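Long-range contacts in putative endo-1,4-beta-xylanase (Bacteroides thetaiotaomicron VPI-5482, PDB 5MSX), which probably hydrolyses glycosidic bonds in plant pectin, as a calcium-binding member of glycoside hydrolase family 43 that also carries an F5/8 type C domain: residues L29-I34 / G361-R366; S392-V397 / P451-W456. One frame throughout, in Å; residues are numbered along the deposited sequence.

Interaction 1. Residues L29-I34 / G361-R366. With CA (calcium ion), chain T.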
# COMPACT_ATOMS: atom_id res chain seq x y z
N LEU C 29 25.76 24.22 0.72
CA LEU C 29 24.84 23.78 -0.30
C LEU C 29 23.66 24.77 -0.46
O LEU C 29 23.35 25.20 -1.56
CB LEU C 29 24.31 22.38 0.00
CG LEU C 29 23.27 21.83 -0.98
CD1 LEU C 29 23.87 21.72 -2.36
CD2 LEU C 29 22.71 20.52 -0.47
N ILE C 30 23.07 25.14 0.67
CA ILE C 30 21.83 25.93 0.73
C ILE C 30 22.17 27.28 1.36
O ILE C 30 23.03 27.33 2.24
CB ILE C 30 20.80 25.21 1.62
CG1 ILE C 30 20.39 23.88 0.98
CG2 ILE C 30 19.56 26.05 1.90
CD1 ILE C 30 19.76 23.98 -0.38
N PRO C 31 21.49 28.36 0.90
CA PRO C 31 21.68 29.71 1.51
C PRO C 31 20.78 29.91 2.72
O PRO C 31 19.86 30.72 2.72
CB PRO C 31 21.34 30.67 0.37
CG PRO C 31 20.42 29.90 -0.51
CD PRO C 31 20.79 28.44 -0.39
N ASP C 32 21.04 29.11 3.73
CA ASP C 32 20.37 29.20 4.99
C ASP C 32 21.21 28.35 5.94
O ASP C 32 22.17 27.69 5.52
CB ASP C 32 18.91 28.68 4.87
CG ASP C 32 17.99 29.17 5.99
OD1 ASP C 32 18.47 29.89 6.90
OD2 ASP C 32 16.80 28.78 6.01
N MET C 33 20.86 28.38 7.20
CA MET C 33 21.40 27.49 8.18
C MET C 33 20.49 26.27 8.26
O MET C 33 19.33 26.37 8.69
CB MET C 33 21.54 28.22 9.52
CG MET C 33 22.63 29.29 9.42
SD MET C 33 22.91 30.18 10.94
CE MET C 33 24.42 31.07 10.56
N ILE C 34 21.00 25.14 7.75
CA ILE C 34 20.31 23.88 7.76
C ILE C 34 21.24 22.77 8.25
O ILE C 34 22.47 22.86 8.10
CB ILE C 34 19.70 23.52 6.39
CG1 ILE C 34 20.77 23.33 5.30
CG2 ILE C 34 18.68 24.59 5.97
CD1 ILE C 34 20.31 22.42 4.18
N GLY C 361 28.98 34.94 -4.50
CA GLY C 361 28.72 33.57 -5.00
C GLY C 361 28.99 32.43 -3.98
O GLY C 361 29.01 31.27 -4.36
N ALA C 362 29.16 32.75 -2.70
CA ALA C 362 29.32 31.71 -1.65
C ALA C 362 28.14 31.72 -0.69
O ALA C 362 27.81 32.74 -0.10
CB ALA C 362 30.62 31.94 -0.90
N ASN C 363 27.48 30.58 -0.53
CA ASN C 363 26.37 30.44 0.41
C ASN C 363 26.77 30.40 1.88
O ASN C 363 25.89 30.44 2.73
CB ASN C 363 25.56 29.20 0.09
CG ASN C 363 24.79 29.32 -1.20
OD1 ASN C 363 24.56 30.39 -1.68
ND2 ASN C 363 24.38 28.19 -1.75
N GLY C 364 28.07 30.28 2.17
CA GLY C 364 28.57 30.34 3.53
C GLY C 364 28.78 31.74 4.07
O GLY C 364 28.98 31.91 5.26
N SER C 365 28.76 32.76 3.19
CA SER C 365 28.95 34.13 3.62
C SER C 365 27.72 35.01 3.43
O SER C 365 26.94 34.82 2.49
CB SER C 365 30.11 34.73 2.87
OG SER C 365 29.84 34.83 1.49
N ARG C 366 27.59 36.01 4.30
CA ARG C 366 26.47 36.92 4.28
C ARG C 366 26.86 38.32 4.70
O ARG C 366 27.73 38.50 5.59
CB ARG C 366 25.38 36.42 5.24
CG ARG C 366 25.96 35.99 6.57
CD ARG C 366 24.90 35.49 7.50
NE ARG C 366 25.55 35.06 8.72
CZ ARG C 366 24.97 34.91 9.89
NH1 ARG C 366 23.68 35.11 10.03
NH2 ARG C 366 25.69 34.54 10.93
CA CA T . 27.62 35.16 0.19
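Met33 CE lies over one face of the Arg366 guanidinium, 3.6 Å above its plane and offset toward the rim, nearest NH2 at 3.7 Å. The two side chains cross at about a right angle; the extended arginine brings its flat end to the methyl, while NE forms a salt bridge with Glu351. The other flat group, the Asn363 carboxamide, runs alongside the Pro31 ring: OD1 stands 3.8 Å from Pro31 CB, and ND2 equally far from CD. With CG beside the backbone N (chi1 -70°), ND2 is carried on to Leu29 O, where it makes a weak hydrogen bond of 3.2 Å, bent to 127° at the hydrogen. An inverse gamma turn is centred on Pro31 and Asn363 sits within a type I beta turn, Ala362 to Ser365, so two loops meet here, one from the glycoside hydrolase family 43 region and one from the F5/8 type C region. The latter turn wraps calcium: Ala362 O binds at 2.5 Å, and Ser365 contributes both O and OG, with Phe357, Asp360, Trp454 and Glu455 completing the site. Were Asn363 replaced by an alanine, Leu29 O would probably lose its amide partner and a gap would open beside the Pro31 ring. Asn27 OD1 accepts a hydrogen bond from the Asn363 backbone N, and Trp454 touches Pro31, Met33 and Arg366.

Interaction 2. Residues S392-V397 / P451-W456. With CA (calcium ion), chain T; EDO (1,2-ethanediol), chain B.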
# COMPACT_ATOMS: atom_id res chain seq x y z
N SER C 392 16.36 40.42 -10.59
CA SER C 392 17.09 40.30 -9.35
C SER C 392 16.56 39.10 -8.57
O SER C 392 15.36 38.83 -8.55
CB SER C 392 16.95 41.60 -8.54
OG SER C 392 16.70 41.38 -7.17
N GLU C 393 17.47 38.39 -7.92
CA GLU C 393 17.12 37.26 -7.07
C GLU C 393 17.88 37.41 -5.75
O GLU C 393 19.11 37.44 -5.73
CB GLU C 393 17.46 35.94 -7.77
CG GLU C 393 16.85 35.86 -9.16
CD GLU C 393 16.75 34.46 -9.74
OE1 GLU C 393 17.54 33.57 -9.35
OE2 GLU C 393 15.88 34.26 -10.62
N ILE C 394 17.11 37.54 -4.67
CA ILE C 394 17.65 37.82 -3.36
C ILE C 394 17.42 36.66 -2.40
O ILE C 394 16.29 36.28 -2.10
CB ILE C 394 17.00 39.06 -2.71
CG1 ILE C 394 17.13 40.28 -3.62
CG2 ILE C 394 17.65 39.34 -1.36
CD1 ILE C 394 16.24 41.43 -3.20
N TYR C 395 18.53 36.16 -1.86
CA TYR C 395 18.49 35.14 -0.83
C TYR C 395 18.77 35.80 0.50
O TYR C 395 19.93 36.02 0.84
CB TYR C 395 19.55 34.09 -1.14
CG TYR C 395 19.29 33.28 -2.38
CD1 TYR C 395 19.74 33.70 -3.63
CD2 TYR C 395 18.61 32.07 -2.30
CE1 TYR C 395 19.49 32.93 -4.77
CE2 TYR C 395 18.38 31.29 -3.42
CZ TYR C 395 18.82 31.72 -4.64
OH TYR C 395 18.56 30.93 -5.72
N PHE C 396 17.73 36.14 1.24
CA PHE C 396 17.90 36.76 2.56
C PHE C 396 18.30 35.75 3.62
O PHE C 396 18.06 34.53 3.51
CB PHE C 396 16.63 37.49 3.05
CG PHE C 396 16.21 38.67 2.19
CD1 PHE C 396 16.81 39.93 2.36
CD2 PHE C 396 15.18 38.55 1.23
CE1 PHE C 396 16.42 41.03 1.57
CE2 PHE C 396 14.78 39.65 0.45
CZ PHE C 396 15.41 40.88 0.62
N VAL C 397 18.86 36.29 4.69
CA VAL C 397 19.18 35.54 5.90
C VAL C 397 17.90 35.28 6.72
O VAL C 397 17.03 36.16 6.82
CB VAL C 397 20.23 36.31 6.76
CG1 VAL C 397 20.41 35.65 8.11
CG2 VAL C 397 21.54 36.40 6.01
N PRO C 451 17.70 41.61 8.71
CA PRO C 451 18.30 42.47 7.70
C PRO C 451 19.68 41.98 7.21
O PRO C 451 20.72 42.54 7.58
CB PRO C 451 18.36 43.83 8.42
CG PRO C 451 18.57 43.48 9.85
CD PRO C 451 17.79 42.20 10.06
N GLY C 452 19.69 40.94 6.37
CA GLY C 452 20.91 40.36 5.85
C GLY C 452 20.69 39.53 4.62
O GLY C 452 19.58 39.09 4.37
N ILE C 453 21.76 39.34 3.85
CA ILE C 453 21.72 38.66 2.57
C ILE C 453 22.91 37.69 2.43
O ILE C 453 24.10 38.11 2.49
CB ILE C 453 21.77 39.69 1.41
CG1 ILE C 453 20.61 40.70 1.49
CG2 ILE C 453 21.72 38.98 0.07
CD1 ILE C 453 20.55 41.66 0.32
N TRP C 454 22.58 36.41 2.21
CA TRP C 454 23.56 35.39 1.76
C TRP C 454 24.04 35.59 0.32
O TRP C 454 25.24 35.57 0.03
CB TRP C 454 22.95 33.98 1.85
CG TRP C 454 22.56 33.50 3.20
CD1 TRP C 454 21.31 33.39 3.70
CD2 TRP C 454 23.45 33.02 4.23
NE1 TRP C 454 21.34 32.87 4.97
CE2 TRP C 454 22.64 32.66 5.34
CE3 TRP C 454 24.84 32.90 4.33
CZ2 TRP C 454 23.19 32.17 6.53
CZ3 TRP C 454 25.38 32.44 5.51
CH2 TRP C 454 24.56 32.05 6.59
N GLU C 455 23.09 35.76 -0.60
CA GLU C 455 23.39 35.90 -2.04
C GLU C 455 22.38 36.79 -2.73
O GLU C 455 21.18 36.69 -2.46
CB GLU C 455 23.45 34.54 -2.77
CG GLU C 455 24.79 33.79 -2.65
CD GLU C 455 25.97 34.66 -3.08
OE1 GLU C 455 25.95 35.17 -4.22
OE2 GLU C 455 26.92 34.87 -2.27
N TRP C 456 22.87 37.64 -3.63
CA TRP C 456 22.02 38.55 -4.39
C TRP C 456 22.50 38.46 -5.81
O TRP C 456 23.59 38.92 -6.14
CB TRP C 456 22.11 39.98 -3.84
CG TRP C 456 21.27 41.04 -4.54
CD1 TRP C 456 20.22 40.84 -5.39
CD2 TRP C 456 21.41 42.46 -4.41
NE1 TRP C 456 19.71 42.05 -5.82
CE2 TRP C 456 20.42 43.06 -5.23
CE3 TRP C 456 22.28 43.29 -3.69
CZ2 TRP C 456 20.27 44.45 -5.34
CZ3 TRP C 456 22.13 44.67 -3.80
CH2 TRP C 456 21.14 45.24 -4.62
CA CA T . 27.62 35.16 0.19
C1 EDO B . 14.58 34.87 1.82
O1 EDO B . 15.20 35.12 0.56
C2 EDO B . 13.28 35.63 2.14
O2 EDO B . 12.60 35.37 3.37
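Val397 CG2 sits over one face of the Trp454 indole, a CH-pi contact 3.8 Å from the centroid of the five-membered ring and 16° off its normal. Beside it the antiparallel pairing of 392-396 with 452-456, part of the beta-sandwich of this F5/8 type C (discoidin-like) domain, is interrupted by a classic beta bulge, in which Trp454 and Glu455 together stand opposite Tyr395. Tyr395 N gives a nearly straight 2.8 Å bond to Glu455 O, whereas Tyr395 O receives two weak bonds, from Trp454 N and Glu455 N. Past the bulge, Val397 N is hydrogen-bonded to Gly452 O (2.9 Å), and Val397 CG2 packs against the Gly452 backbone, 3.5 Å from Gly452 C. Side chains on the Ile394 and Trp456 face pack toward Ile379 and Ile444. There Ile394 CG1, set beside its backbone N (chi1 -55°), comes within 3.6 Å of Trp456 CD1 as the two side chains run the same way, and Ile394 CG2 stands over the centre of the Phe396 ring while also meeting Ile453 CD1. Phe396 CD1 and Ile453 CG1 add another apolar touch. At the indole edge Trp456 NE1 makes a long, weak hydrogen bond to Ser392 OG. On the other face, Tyr395 presents its ring edge to Glu455 O, and Tyr395 OH is hydrogen-bonded to Trp76 O. A 1,2-ethanediol, probably from the crystallisation liquor, takes the Phe396 N-H. At the bulge, Trp454 O binds calcium at 2.4 Å, and the Glu455 chain, bent at chi2 (-54°), brings OE2 to the same ion at 2.6 Å.

The two interactions lie 10 Å apart between centres and come in series along the chain, both segments of interaction 1 preceding those of interaction 2. Interaction 1 joins the family 43 and F5/8 type C regions through loops; interaction 2 lies wholly within the latter, in the sheet formed by strands 386-396 and 452-458 among others. One calcium ion ties them together, taking ligands from 361-366 and 451-456. Glu455 OE1 is probably hydrogen-bonded to Gly361 N, and Pro31 O and Asn363 O both pack against the Trp454 indole. The metal site and this tryptophan thus couple the sheet of one region to the loop at which the other meets it.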